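Local coordinates for protein 3-oxo-tetronate kinase (Haemophilus influenzae, PDB 1YZY) that catalyses the ATP-dependent phosphorylation of 3-oxo-tetronate to 3-oxo-tetronate 4-phosphate, at residues Q292-N297 with F302-Y307. Sequence-based numbering, arbitrary orientation.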
loop_
_atom_site.group_PDB
_atom_site.type_symbol
_atom_site.label_atom_id
_atom_site.label_comp_id
_atom_site.label_asym_id
_atom_site.label_seq_id
_atom_site.Cartn_x
_atom_site.Cartn_y
_atom_site.Cartn_z
ATOM N N GLN A 292 -21.664 -25.384 -0.767
ATOM C CA GLN A 292 -21.629 -26.797 -0.426
ATOM C C GLN A 292 -20.411 -27.455 -1.049
ATOM O O GLN A 292 -19.720 -28.222 -0.383
ATOM C CB GLN A 292 -22.918 -27.504 -0.872
ATOM C CG GLN A 292 -24.191 -26.997 -0.180
ATOM C CD GLN A 292 -24.197 -27.195 1.339
ATOM O OE1 GLN A 292 -23.588 -28.128 1.868
ATOM N NE2 GLN A 292 -24.915 -26.320 2.044
ATOM N N TRP A 293 -20.151 -27.144 -2.319
ATOM C CA TRP A 293 -19.000 -27.694 -3.032
ATOM C C TRP A 293 -17.675 -27.320 -2.333
ATOM O O TRP A 293 -16.817 -28.174 -2.119
ATOM C CB TRP A 293 -19.004 -27.217 -4.489
ATOM C CG TRP A 293 -17.839 -27.717 -5.319
ATOM C CD1 TRP A 293 -17.816 -28.823 -6.118
ATOM C CD2 TRP A 293 -16.533 -27.129 -5.421
ATOM N NE1 TRP A 293 -16.582 -28.965 -6.706
ATOM C CE2 TRP A 293 -15.775 -27.940 -6.294
ATOM C CE3 TRP A 293 -15.931 -25.992 -4.858
ATOM C CZ2 TRP A 293 -14.443 -27.655 -6.615
ATOM C CZ3 TRP A 293 -14.604 -25.709 -5.180
ATOM C CH2 TRP A 293 -13.878 -26.540 -6.051
ATOM N N VAL A 294 -17.505 -26.050 -1.985
ATOM C CA VAL A 294 -16.285 -25.601 -1.309
ATOM C C VAL A 294 -16.011 -26.366 -0.013
ATOM O O VAL A 294 -14.930 -26.916 0.168
ATOM C CB VAL A 294 -16.331 -24.079 -0.971
ATOM C CG1 VAL A 294 -15.159 -23.695 -0.072
ATOM C CG2 VAL A 294 -16.304 -23.257 -2.243
ATOM N N ILE A 295 -16.977 -26.346 0.904
ATOM C CA ILE A 295 -16.827 -27.013 2.193
ATOM C C ILE A 295 -16.636 -28.529 2.097
ATOM O O ILE A 295 -16.050 -29.139 2.992
ATOM C CB ILE A 295 -17.999 -26.678 3.146
ATOM C CG1 ILE A 295 -19.318 -27.238 2.607
ATOM C CG2 ILE A 295 -18.131 -25.167 3.301
ATOM C CD1 ILE A 295 -20.481 -27.116 3.583
ATOM N N ALA A 296 -17.129 -29.129 1.018
ATOM C CA ALA A 296 -16.998 -30.568 0.811
ATOM C C ALA A 296 -15.654 -30.918 0.192
ATOM O O ALA A 296 -15.322 -32.097 0.012
ATOM C CB ALA A 296 -18.123 -31.076 -0.065
ATOM N N ASN A 297 -14.884 -29.887 -0.134
ATOM C CA ASN A 297 -13.565 -30.065 -0.726
ATOM C C ASN A 297 -12.527 -29.288 0.070
ATOM O O ASN A 297 -11.482 -28.914 -0.463
ATOM C CB ASN A 297 -13.563 -29.605 -2.183
ATOM C CG ASN A 297 -14.227 -30.601 -3.112
ATOM O OD1 ASN A 297 -13.762 -31.733 -3.259
ATOM N ND2 ASN A 297 -15.296 -30.175 -3.774
ATOM N N PHE A 302 -4.535 -29.045 -1.194
ATOM C CA PHE A 302 -4.588 -27.631 -1.548
ATOM C C PHE A 302 -6.025 -27.107 -1.552
ATOM O O PHE A 302 -6.954 -27.800 -1.977
ATOM C CB PHE A 302 -3.909 -27.388 -2.899
ATOM C CG PHE A 302 -2.403 -27.479 -2.846
ATOM C CD1 PHE A 302 -1.679 -26.736 -1.906
ATOM C CD2 PHE A 302 -1.706 -28.311 -3.726
ATOM C CE1 PHE A 302 -0.288 -26.821 -1.843
ATOM C CE2 PHE A 302 -0.312 -28.403 -3.672
ATOM C CZ PHE A 302 0.397 -27.658 -2.728
ATOM N N ALA A 303 -6.199 -25.899 -1.026
ATOM C CA ALA A 303 -7.502 -25.252 -0.939
ATOM C C ALA A 303 -8.281 -25.277 -2.250
ATOM O O ALA A 303 -7.704 -25.157 -3.335
ATOM C CB ALA A 303 -7.335 -23.834 -0.466
ATOM N N PRO A 304 -9.609 -25.470 -2.168
ATOM C CA PRO A 304 -10.441 -25.508 -3.371
ATOM C C PRO A 304 -10.560 -24.116 -4.003
ATOM O O PRO A 304 -10.593 -23.105 -3.309
ATOM C CB PRO A 304 -11.774 -26.024 -2.835
ATOM C CG PRO A 304 -11.829 -25.442 -1.481
ATOM C CD PRO A 304 -10.427 -25.681 -0.961
ATOM N N MET A 305 -10.643 -24.069 -5.322
ATOM C CA MET A 305 -10.732 -22.795 -6.010
ATOM C C MET A 305 -11.955 -22.650 -6.922
ATOM O O MET A 305 -12.249 -23.447 -7.819
ATOM C CB MET A 305 -9.494 -22.606 -6.902
ATOM C CG MET A 305 -9.651 -21.538 -7.986
ATOM S SD MET A 305 -8.159 -21.228 -8.936
ATOM C CE MET A 305 -8.069 -22.670 -10.005
ATOM N N VAL A 306 -12.671 -21.563 -6.642
ATOM C CA VAL A 306 -13.839 -21.062 -7.353
ATOM C C VAL A 306 -13.319 -19.886 -8.177
ATOM O O VAL A 306 -12.856 -18.893 -7.612
ATOM C CB VAL A 306 -14.986 -20.571 -6.461
ATOM C CG1 VAL A 306 -16.194 -20.273 -7.317
ATOM C CG2 VAL A 306 -15.330 -21.603 -5.415
ATOM N N TYR A 307 -13.413 -19.977 -9.498
ATOM C CA TYR A 307 -12.880 -18.920 -10.344
ATOM C C TYR A 307 -13.726 -18.442 -11.511
ATOM O O TYR A 307 -14.437 -19.220 -12.143
ATOM C CB TYR A 307 -11.507 -19.342 -10.881
ATOM C CG TYR A 307 -11.537 -20.548 -11.800
ATOM C CD1 TYR A 307 -11.426 -20.397 -13.184
ATOM C CD2 TYR A 307 -11.692 -21.842 -11.286
ATOM C CE1 TYR A 307 -11.475 -21.497 -14.028
ATOM C CE2 TYR A 307 -11.739 -22.943 -12.118
ATOM C CZ TYR A 307 -11.633 -22.766 -13.487
ATOM O OH TYR A 307 -11.712 -23.858 -14.319
#
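W293 and P304 meet where the last turn of helix 286-295 packs on P304, just before strand 305-307, and on the strand itself. The W293 side chain can be followed outward. With CG anti to the backbone N (chi1 179°), the indole leaves CB and runs on to 302-307. The far corner of its six-membered ring does the touching. W293 CZ3 lies 3.7 Å from P304 CB and also touches V306 CG2. The next atom, W293 CH2, meets P304 CB too and is 3.9 Å from M305 O. On one face of the W293 indole, N297 ND2 sits 3.3 Å above the plane, offset toward the rim. That amide is held by the helix end itself: N297 ND2 donates to W293 O at 3.0 Å. The bond is bent, with an N-H...O angle of 138°, and lies out of the carbonyl plane.

V294 CG2 lies at the edge of the indole, in its plane. V294 CG1 packs on P304 CG, and V294 CG2 meets V306 CG2 at 3.7 Å. The P304 ring also lies against backbone oxygens. P304 CD is 3.4 Å from N297 O, and P304 CG is near V294 O as well. The contact between the segments is thus van der Waals packing, largely apolar.

The contact belongs to the nucleotide-binding C-terminal domain. The side chain of V306 is about 9 Å from that of T357, a probable ATP-binding residue, so this is packing near the probable ATP site, not part of it. Strand 305-307 runs between strands 248-252 and 272-274, parallel to both. Helix 286-295 packs on one face of these strands, where L342 and L338 of helix 324-345 touch V294 and V306. The CB of M305 is directed away from 292-297, and its side chain touches V263 and Y266 of helix 257-266. F273 of strand 272-274 meets the W293 ring edge-to-face.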